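Local coordinates for FAD:protein FMN transferase (Pseudomonas stutzeri ATCC 14405 = CCUG 16156, PDB 5MGY) that probably transfers FMN from FAD to threonine residues of target proteins, such as the NosR protein needed for nitrous oxide reduction, using magnesium, at residues L187-I201 with Q214-T226. Sequence-based numbering, arbitrary orientation.
Sequences LKAEGRKPDGSPWRI and QKIVELDGMGVST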
loop_
_atom_site.group_PDB
_atom_site.type_symbol
_atom_site.label_atom_id
_atom_site.label_comp_id
_atom_site.label_asym_id
_atom_site.label_seq_id
_atom_site.Cartn_x
_atom_site.Cartn_y
_atom_site.Cartn_z
ATOM N N LEU A 187 -5.260 6.612 -0.001
ATOM C CA LEU A 187 -5.616 7.953 0.332
ATOM C C LEU A 187 -5.877 8.192 1.777
ATOM O O LEU A 187 -6.084 7.280 2.561
ATOM C CB LEU A 187 -6.807 8.402 -0.482
ATOM C CG LEU A 187 -8.196 7.789 -0.360
ATOM C CD1 LEU A 187 -8.935 8.225 0.911
ATOM C CD2 LEU A 187 -9.022 8.197 -1.596
ATOM N N LYS A 188 -5.875 9.478 2.109
ATOM C CA LYS A 188 -6.217 9.942 3.431
ATOM C C LYS A 188 -6.838 11.353 3.368
ATOM O O LYS A 188 -6.511 12.171 2.519
ATOM C CB LYS A 188 -4.986 9.878 4.308
ATOM C CG LYS A 188 -5.202 10.370 5.709
ATOM C CD LYS A 188 -4.005 10.126 6.622
ATOM C CE LYS A 188 -4.300 10.783 7.973
ATOM N NZ LYS A 188 -3.246 10.870 8.991
ATOM N N ALA A 189 -7.753 11.625 4.271
ATOM C CA ALA A 189 -8.323 12.927 4.336
ATOM C C ALA A 189 -8.491 13.366 5.759
ATOM O O ALA A 189 -8.594 12.536 6.668
ATOM C CB ALA A 189 -9.674 12.937 3.620
ATOM N N GLU A 190 -8.567 14.689 5.919
ATOM C CA GLU A 190 -8.750 15.322 7.234
ATOM C C GLU A 190 -9.437 16.660 7.121
ATOM O O GLU A 190 -9.503 17.233 6.054
ATOM C CB GLU A 190 -7.413 15.511 7.886
ATOM C CG GLU A 190 -7.471 15.878 9.337
ATOM C CD GLU A 190 -6.271 15.401 10.087
ATOM O OE1 GLU A 190 -6.267 15.650 11.297
ATOM O OE2 GLU A 190 -5.325 14.800 9.487
ATOM N N GLY A 191 -9.997 17.119 8.227
ATOM C CA GLY A 191 -10.767 18.331 8.248
ATOM C C GLY A 191 -12.119 18.198 7.588
ATOM O O GLY A 191 -12.621 17.090 7.357
ATOM N N ARG A 192 -12.691 19.368 7.299
ATOM C CA ARG A 192 -13.973 19.475 6.634
ATOM C C ARG A 192 -13.885 20.466 5.514
ATOM O O ARG A 192 -13.023 21.279 5.516
ATOM C CB ARG A 192 -15.041 19.865 7.660
ATOM C CG ARG A 192 -15.300 18.726 8.663
ATOM C CD ARG A 192 -16.367 19.051 9.679
ATOM N NE ARG A 192 -16.922 17.874 10.343
ATOM C CZ ARG A 192 -17.849 17.053 9.828
ATOM N NH1 ARG A 192 -18.316 17.220 8.589
ATOM N NH2 ARG A 192 -18.312 16.030 10.549
ATOM N N LYS A 193 -14.775 20.379 4.538
ATOM C CA LYS A 193 -14.857 21.381 3.465
ATOM C C LYS A 193 -15.474 22.708 4.030
ATOM O O LYS A 193 -15.958 22.750 5.159
ATOM C CB LYS A 193 -15.599 20.814 2.241
ATOM C CG LYS A 193 -14.959 19.573 1.639
ATOM C CD LYS A 193 -15.628 19.026 0.366
ATOM C CE LYS A 193 -15.874 17.495 0.367
ATOM N NZ LYS A 193 -15.914 16.890 -1.008
ATOM N N PRO A 194 -15.398 23.818 3.272
ATOM C CA PRO A 194 -15.866 25.090 3.819
ATOM C C PRO A 194 -17.362 25.095 4.219
ATOM O O PRO A 194 -17.650 25.569 5.314
ATOM C CB PRO A 194 -15.587 26.066 2.672
ATOM C CG PRO A 194 -14.477 25.410 1.894
ATOM C CD PRO A 194 -14.891 23.990 1.895
ATOM N N ASP A 195 -18.275 24.536 3.388
ATOM C CA ASP A 195 -19.736 24.353 3.803
ATOM C C ASP A 195 -19.964 23.630 5.144
ATOM O O ASP A 195 -21.066 23.701 5.714
ATOM C CB ASP A 195 -20.687 23.747 2.694
ATOM C CG ASP A 195 -20.222 22.452 2.135
ATOM O OD1 ASP A 195 -20.231 22.327 0.890
ATOM O OD2 ASP A 195 -19.844 21.560 2.913
ATOM N N GLY A 196 -18.921 22.939 5.625
ATOM C CA GLY A 196 -18.985 22.116 6.822
ATOM C C GLY A 196 -19.047 20.628 6.552
ATOM O O GLY A 196 -18.931 19.876 7.527
ATOM N N SER A 197 -19.207 20.206 5.275
ATOM C CA SER A 197 -19.290 18.787 4.929
ATOM C C SER A 197 -17.984 18.002 5.159
ATOM O O SER A 197 -16.935 18.581 5.206
ATOM C CB SER A 197 -19.822 18.610 3.497
ATOM O OG SER A 197 -18.840 18.550 2.531
ATOM N N PRO A 198 -18.050 16.688 5.294
ATOM C CA PRO A 198 -16.872 15.895 5.384
ATOM C C PRO A 198 -16.391 15.357 4.027
ATOM O O PRO A 198 -17.118 15.328 2.999
ATOM C CB PRO A 198 -17.339 14.743 6.249
ATOM C CG PRO A 198 -18.712 14.462 5.708
ATOM C CD PRO A 198 -19.219 15.842 5.392
ATOM N N TRP A 199 -15.140 14.913 4.079
ATOM C CA TRP A 199 -14.553 14.133 3.015
ATOM C C TRP A 199 -15.099 12.675 3.071
ATOM O O TRP A 199 -15.129 12.019 4.109
ATOM C CB TRP A 199 -13.037 14.139 3.160
ATOM C CG TRP A 199 -12.402 15.515 3.116
ATOM C CD1 TRP A 199 -11.869 16.190 4.178
ATOM C CD2 TRP A 199 -12.177 16.326 1.958
ATOM N NE1 TRP A 199 -11.355 17.375 3.762
ATOM C CE2 TRP A 199 -11.512 17.484 2.402
ATOM C CE3 TRP A 199 -12.413 16.154 0.591
ATOM C CZ2 TRP A 199 -11.125 18.509 1.532
ATOM C CZ3 TRP A 199 -12.038 17.162 -0.276
ATOM C CH2 TRP A 199 -11.416 18.347 0.206
ATOM N N ARG A 200 -15.520 12.173 1.927
ATOM C CA ARG A 200 -16.083 10.855 1.853
ATOM C C ARG A 200 -15.445 10.002 0.789
ATOM O O ARG A 200 -15.115 10.488 -0.320
ATOM C CB ARG A 200 -17.541 10.999 1.486
ATOM C CG ARG A 200 -18.348 11.929 2.382
ATOM C CD ARG A 200 -19.799 11.844 1.965
ATOM N NE ARG A 200 -20.623 11.705 3.152
ATOM C CZ ARG A 200 -21.474 12.623 3.582
ATOM N NH1 ARG A 200 -21.626 13.783 2.923
ATOM N NH2 ARG A 200 -22.152 12.396 4.697
ATOM N N ILE A 201 -15.279 8.729 1.107
ATOM C CA ILE A 201 -14.861 7.775 0.109
ATOM C C ILE A 201 -15.988 6.711 0.024
ATOM O O ILE A 201 -16.824 6.539 0.945
ATOM C CB ILE A 201 -13.417 7.237 0.419
ATOM C CG1 ILE A 201 -12.744 6.512 -0.772
ATOM C CG2 ILE A 201 -13.422 6.271 1.593
ATOM C CD1 ILE A 201 -12.604 7.269 -2.095
ATOM N N GLN A 214 -22.474 0.219 -2.522
ATOM C CA GLN A 214 -21.330 1.012 -2.015
ATOM C C GLN A 214 -21.468 1.489 -0.573
ATOM O O GLN A 214 -22.413 2.178 -0.249
ATOM C CB GLN A 214 -21.117 2.238 -2.862
ATOM C CG GLN A 214 -20.868 1.966 -4.338
ATOM C CD GLN A 214 -20.428 3.228 -5.053
ATOM O OE1 GLN A 214 -19.438 3.245 -5.765
ATOM N NE2 GLN A 214 -21.172 4.298 -4.860
ATOM N N LYS A 215 -20.485 1.142 0.262
ATOM C CA LYS A 215 -20.413 1.604 1.642
ATOM C C LYS A 215 -19.676 2.960 1.682
ATOM O O LYS A 215 -18.517 3.064 1.282
ATOM C CB LYS A 215 -19.697 0.544 2.470
ATOM C CG LYS A 215 -19.358 0.917 3.895
ATOM C CD LYS A 215 -20.583 1.192 4.731
ATOM C CE LYS A 215 -20.199 1.689 6.120
ATOM N NZ LYS A 215 -21.354 1.557 7.041
ATOM N N ILE A 216 -20.358 3.993 2.166
ATOM C CA ILE A 216 -19.818 5.358 2.191
ATOM C C ILE A 216 -19.341 5.758 3.569
ATOM O O ILE A 216 -20.092 5.721 4.505
ATOM C CB ILE A 216 -20.870 6.380 1.779
ATOM C CG1 ILE A 216 -21.483 5.994 0.429
ATOM C CG2 ILE A 216 -20.298 7.782 1.718
ATOM C CD1 ILE A 216 -20.514 5.733 -0.705
ATOM N N VAL A 217 -18.092 6.188 3.661
ATOM C CA VAL A 217 -17.511 6.542 4.939
ATOM C C VAL A 217 -16.930 7.949 4.904
ATOM O O VAL A 217 -16.501 8.455 3.883
ATOM C CB VAL A 217 -16.419 5.527 5.408
ATOM C CG1 VAL A 217 -17.029 4.129 5.509
ATOM C CG2 VAL A 217 -15.178 5.533 4.513
ATOM N N GLU A 218 -16.891 8.536 6.080
ATOM C CA GLU A 218 -16.402 9.849 6.296
ATOM C C GLU A 218 -14.969 9.729 6.831
ATOM O O GLU A 218 -14.753 9.084 7.829
ATOM C CB GLU A 218 -17.374 10.575 7.243
ATOM C CG GLU A 218 -18.789 10.609 6.621
ATOM C CD GLU A 218 -19.838 11.333 7.451
ATOM O OE1 GLU A 218 -19.453 11.907 8.531
ATOM O OE2 GLU A 218 -21.021 11.314 6.982
ATOM N N LEU A 219 -13.978 10.295 6.137
ATOM C CA LEU A 219 -12.597 10.224 6.591
ATOM C C LEU A 219 -12.209 11.523 7.232
ATOM O O LEU A 219 -12.313 12.585 6.609
ATOM C CB LEU A 219 -11.662 9.951 5.425
ATOM C CG LEU A 219 -11.839 8.614 4.696
ATOM C CD1 LEU A 219 -10.999 8.544 3.444
ATOM C CD2 LEU A 219 -11.454 7.463 5.576
ATOM N N ASP A 220 -11.787 11.461 8.484
ATOM C CA ASP A 220 -11.305 12.657 9.198
ATOM C C ASP A 220 -10.127 12.194 10.049
ATOM O O ASP A 220 -10.279 11.808 11.184
ATOM C CB ASP A 220 -12.419 13.325 10.055
ATOM C CG ASP A 220 -11.998 14.720 10.692
ATOM O OD1 ASP A 220 -12.814 15.332 11.435
ATOM O OD2 ASP A 220 -10.878 15.224 10.475
ATOM N N GLY A 221 -8.944 12.230 9.461
ATOM C CA GLY A 221 -7.721 11.820 10.127
ATOM C C GLY A 221 -7.405 10.367 9.899
ATOM O O GLY A 221 -6.652 9.788 10.650
ATOM N N MET A 222 -7.910 9.795 8.810
ATOM C CA MET A 222 -7.773 8.362 8.557
ATOM C C MET A 222 -7.406 8.096 7.100
ATOM O O MET A 222 -7.997 8.687 6.202
ATOM C CB MET A 222 -9.133 7.683 8.878
ATOM C CG MET A 222 -9.554 7.704 10.342
ATOM S SD MET A 222 -8.509 6.551 11.203
ATOM C CE MET A 222 -9.518 6.068 12.604
ATOM N N GLY A 223 -6.482 7.152 6.886
ATOM C CA GLY A 223 -6.088 6.704 5.535
ATOM C C GLY A 223 -6.737 5.377 5.205
ATOM O O GLY A 223 -7.107 4.648 6.098
ATOM N N VAL A 224 -6.870 5.085 3.917
ATOM C CA VAL A 224 -7.581 3.929 3.411
ATOM C C VAL A 224 -6.717 3.292 2.359
ATOM O O VAL A 224 -6.064 3.982 1.539
ATOM C CB VAL A 224 -8.905 4.367 2.741
ATOM C CG1 VAL A 224 -9.620 3.252 1.969
ATOM C CG2 VAL A 224 -9.838 4.864 3.817
ATOM N N SER A 225 -6.722 1.968 2.322
ATOM C CA SER A 225 -5.986 1.302 1.270
ATOM C C SER A 225 -6.737 0.083 0.853
ATOM O O SER A 225 -7.201 -0.658 1.710
ATOM C CB SER A 225 -4.606 0.916 1.777
ATOM O OG SER A 225 -4.021 -0.048 0.919
ATOM N N THR A 226 -6.783 -0.151 -0.464
ATOM C CA THR A 226 -7.535 -1.272 -1.024
ATOM C C THR A 226 -6.694 -2.216 -1.841
ATOM O O THR A 226 -6.326 -1.900 -2.910
ATOM C CB THR A 226 -8.706 -0.785 -1.918
ATOM O OG1 THR A 226 -9.571 0.115 -1.200
ATOM C CG2 THR A 226 -9.542 -1.990 -2.368
#
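Two antiparallel strand pairings meet here: Leu-187 to Ala-189 against Met-222 to Val-224 in the main sheet (axes of 187-190 and 222-226 at 158°), and Arg-200 and Ile-201 against Val-217 and Glu-218 in the hairpin 199-205/213-219. The first is fixed by Val-224 N to Leu-187 O (2.7 Å) and its reciprocal bond, and closed by Gly-221 N to Ala-189 O (2.8 Å); the second by paired bonds between Ile-201 and Val-217. Between them Leu-219 CD1 meets Leu-187 CD1, the side chains crossing near a right angle, and lies 3.8 Å from Ile-201 CG2. On the strand face opposite Leu-187, Lys-188 runs extended, CG anti to its N (chi1 178°), along the backbone of Gly-221 to Gly-223, CE 3.7 Å from Gly-221 C and NZ bonded to Lys-265 O. Replacing this lysine by alanine is likely to uncover that backbone and leave the Lys-265 carbonyl without its ammonium partner. Asp-220 OD2 receives Gly-191 N (3.1 Å) from above its carboxylate plane. On the hairpin, Arg-200 NH2 makes a weak salt-bridge bond to Glu-218 OE2 (2.8 Å), the guanidinium and carboxylate planes 78° apart, while Pro-198 CG sits 3.9 Å above the guanidinium centre.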